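PDB 4JGB: putative exported protein, which probably binds NAD or NADP through a Rossmann-type domain and may act as an oxidoreductase, although its substrate is not established. Local coordinates for residues G106-G109 / T110-V113; K76-A80 / S81-A85. All blocks are in the same frame, centred on the assembly; numbering follows the deposited sequence.

Contact 1: residues G106-G109 / T110-V113; sequences GGAG and TLEV
T110 reaches back to the carbonyl of G107 with its backbone and its side chain at once, a compact example of how a threonine can close the tight turn it sits in. Its CB lies 3.4 Å from G107 O, and from there the two branches part. OG1 points at the same oxygen and donates a hydrogen bond of 2.7 Å to G107 O, arriving in the carbonyl plane and nearly in line with the C=O bond (159° at the oxygen). CG2 flanks that oxygen at 3.5 Å from G107 O. The torsion explains the division: with chi1 at 72°, OG1 sits between the backbone N and the carbonyl carbon, while CG2 lies beside the N. The second grip on G107 O is the backbone N of T110, at 3.0 Å, which approaches from well above the carbonyl plane. Two donors from one residue thus share a single buried acceptor.

The turn belongs to a Rossmann-like domain and follows strand 101-105 of its central sheet after the two glycines G106 and G107, forming a short 3-10 turn through 108-110 before the chain runs into strand 112-114. The next bond repeats the i to i+3 spacing: L111 N donates to A108 O over 3.0 Å, fairly straight at 162°. The L111 side chain then folds back along this carbonyl, CG coming within 3.2 Å of A108 O, and CD1 meets A108 CB at 4.3 Å in a modest apolar contact. On the sheet side, T110 packs on F153 and L111 on S155, both of strand 150-155, and the S155 hydroxyl makes weak hydrogen bonds with T110 OG1 and G107 N.

Contact 2: residues K76-A80 / S81-A85; sequences KQEEA and SKVVA. With SO4 (sulfate ion), chain D; EDO (1,2-ethanediol), chain C.
E79 and K82 meet through a tight backbone turn and a slacker side-chain ion pair, illustrating how unevenly a helix entry can be held. The firm part is the carbonyl of E79: K82 N donates to E79 O at 2.9 Å, and V83 N adds a weak bond to that oxygen. V83 points back into the turn, its CG2 lying 3.5 Å from E79 O and 4.0 Å from E78 OE1, while its side chain also packs on A135, H136 and A139 of helix 130-143.

This is the approach to helix 83-97, which follows strand 68-71 in the Rossmann-like domain. Toward solvent the grip slackens. The side chains of E79 and K82 run alongside each other in the same direction, and K82 bends at its last torsion (chi4 52°) to bring NZ within 3.4 Å of E79 OE1, a salt bridge whose hydrogen bond is weak. A water links A80 O, to which it donates at 2.6 Å, with V84 N, from which it accepts. Away from this turn, a sulfate, probably from the crystallisation liquor, accepts from K76 N and from Q77 NE2, the latter at 3.0 Å from its O3.

In the fold
Contact 2 comes first along the chain and contact 1 follows, separated by the rest of helix 83-97 and by strand 101-105; each occupies a connection after one of the neighbouring parallel strands 68-71 and 101-105. Their centres are 16 Å apart and their nearest atoms about 5 Å, without touching. The 76-80 segment borders a sulfate that is also held by the backbone nitrogens of M16, I17 and G74, and the Q77 side chain also reaches an ethanediol, which is bonded to T14 as well. An anion held by backbone nitrogens at the start of helix 16-27 is consistent with the place where a dinucleotide phosphate binds in Rossmann folds. Contact 1 is buried, whereas contact 2 lies at the surface.

Contact 1: residues G106-G109 / T110-V113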
# COMPACT_ATOMS: atom_id res chain seq x y z
N GLY A 106 2.76 -1.18 2.39
CA GLY A 106 3.73 -2.05 3.05
C GLY A 106 3.95 -1.68 4.51
O GLY A 106 3.02 -1.22 5.19
N GLY A 107 5.17 -1.85 5.00
CA GLY A 107 5.50 -1.61 6.43
C GLY A 107 6.90 -0.99 6.59
O GLY A 107 7.87 -1.49 6.04
N ALA A 108 6.99 0.07 7.38
CA ALA A 108 8.23 0.78 7.66
C ALA A 108 9.31 -0.16 8.25
O ALA A 108 10.48 0.00 7.95
CB ALA A 108 7.96 1.96 8.60
N GLY A 109 8.89 -1.16 9.02
CA GLY A 109 9.83 -2.15 9.57
C GLY A 109 10.63 -2.94 8.53
O GLY A 109 11.72 -3.40 8.83
N THR A 110 10.09 -3.06 7.29
CA THR A 110 10.76 -3.73 6.17
C THR A 110 11.80 -2.85 5.46
O THR A 110 12.51 -3.31 4.54
CB THR A 110 9.77 -4.18 5.06
OG1 THR A 110 9.27 -3.04 4.35
CG2 THR A 110 8.61 -4.88 5.64
N LEU A 111 11.88 -1.58 5.82
CA LEU A 111 12.73 -0.67 5.05
C LEU A 111 14.19 -1.10 5.24
O LEU A 111 14.63 -1.40 6.36
CB LEU A 111 12.50 0.80 5.44
CG LEU A 111 11.10 1.41 5.18
CD1 LEU A 111 11.05 2.82 5.76
CD2 LEU A 111 10.77 1.43 3.69
N GLU A 112 14.93 -1.14 4.15
CA GLU A 112 16.30 -1.63 4.20
C GLU A 112 17.24 -0.56 4.73
O GLU A 112 17.26 0.55 4.22
CB GLU A 112 16.71 -2.04 2.79
CG GLU A 112 18.13 -2.52 2.70
CD GLU A 112 18.39 -3.20 1.38
OE1 GLU A 112 17.92 -4.33 1.21
OE2 GLU A 112 19.03 -2.57 0.52
N VAL A 113 18.04 -0.89 5.76
CA VAL A 113 18.97 0.10 6.33
C VAL A 113 20.40 -0.11 5.81
O VAL A 113 21.21 0.80 5.88
CB VAL A 113 18.98 0.11 7.88
CG1 VAL A 113 17.62 0.51 8.43
CG2 VAL A 113 19.42 -1.23 8.46

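Contact 2: residues K76-A80 / S81-A85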
# COMPACT_ATOMS: atom_id res chain seq x y z
N LYS A 76 -4.02 1.03 11.98
CA LYS A 76 -5.21 0.72 12.79
C LYS A 76 -6.05 -0.41 12.18
O LYS A 76 -6.74 -1.13 12.90
CB LYS A 76 -6.06 1.96 13.05
N GLN A 77 -5.98 -0.59 10.87
CA GLN A 77 -6.80 -1.60 10.20
C GLN A 77 -6.16 -2.98 10.05
O GLN A 77 -6.86 -3.99 10.03
CB GLN A 77 -7.21 -1.11 8.82
CG GLN A 77 -8.42 -0.20 8.81
CD GLN A 77 -8.76 0.24 7.40
OE1 GLN A 77 -9.78 -0.15 6.85
NE2 GLN A 77 -7.87 1.02 6.80
N GLU A 78 -4.85 -3.02 9.91
CA GLU A 78 -4.16 -4.27 9.63
C GLU A 78 -4.04 -5.15 10.87
O GLU A 78 -4.01 -4.65 12.01
CB GLU A 78 -2.77 -3.96 9.11
CG GLU A 78 -1.88 -3.31 10.17
CD GLU A 78 -0.53 -2.92 9.61
OE1 GLU A 78 -0.25 -3.31 8.45
OE2 GLU A 78 0.24 -2.25 10.33
N GLU A 79 -3.96 -6.47 10.66
CA GLU A 79 -3.65 -7.39 11.74
C GLU A 79 -2.47 -8.25 11.31
O GLU A 79 -2.45 -8.73 10.17
CB GLU A 79 -4.85 -8.27 12.06
CG GLU A 79 -6.04 -7.53 12.62
CD GLU A 79 -7.22 -8.45 12.89
OE1 GLU A 79 -7.06 -9.45 13.63
OE2 GLU A 79 -8.32 -8.18 12.37
N ALA A 80 -1.48 -8.43 12.20
CA ALA A 80 -0.28 -9.19 11.86
C ALA A 80 -0.64 -10.54 11.21
O ALA A 80 -0.08 -10.89 10.18
CB ALA A 80 0.62 -9.42 13.08
N SER A 81 -1.61 -11.25 11.78
CA SER A 81 -1.95 -12.59 11.28
C SER A 81 -2.69 -12.60 9.95
O SER A 81 -2.94 -13.66 9.40
CB SER A 81 -2.74 -13.38 12.33
OG SER A 81 -3.90 -12.66 12.68
N LYS A 82 -3.03 -11.42 9.42
CA LYS A 82 -3.77 -11.33 8.15
C LYS A 82 -2.99 -10.70 6.99
O LYS A 82 -3.40 -10.84 5.84
CB LYS A 82 -5.07 -10.57 8.36
CG LYS A 82 -6.08 -11.34 9.19
CD LYS A 82 -7.40 -10.58 9.30
CE LYS A 82 -8.40 -11.43 10.05
NZ LYS A 82 -7.79 -11.88 11.33
N VAL A 83 -1.89 -10.01 7.30
CA VAL A 83 -1.13 -9.24 6.30
C VAL A 83 -0.72 -10.11 5.07
O VAL A 83 -0.98 -9.73 3.92
CB VAL A 83 0.02 -8.46 6.96
CG1 VAL A 83 1.09 -8.07 5.95
CG2 VAL A 83 -0.53 -7.22 7.68
N VAL A 84 -0.12 -11.27 5.31
CA VAL A 84 0.21 -12.20 4.19
C VAL A 84 -1.03 -12.67 3.37
O VAL A 84 -1.01 -12.64 2.13
CB VAL A 84 1.03 -13.43 4.68
CG1 VAL A 84 1.18 -14.49 3.57
CG2 VAL A 84 2.40 -12.96 5.15
N ALA A 85 -2.09 -13.10 4.07
CA ALA A 85 -3.31 -13.58 3.39
C ALA A 85 -3.91 -12.48 2.50
O ALA A 85 -4.35 -12.76 1.39
CB ALA A 85 -4.33 -14.06 4.40
S SO4 D . -5.35 3.14 9.03
O1 SO4 D . -4.70 3.78 7.84
O2 SO4 D . -6.57 3.86 9.50
O3 SO4 D . -5.72 1.72 8.73
O4 SO4 D . -4.36 3.09 10.15
C1 EDO C . -12.84 -0.03 6.06
O1 EDO C . -11.93 0.76 5.27
C2 EDO C . -14.06 -0.35 5.21
O2 EDO C . -13.72 0.13 3.90
O HOH W 1 0.26 -12.19 8.00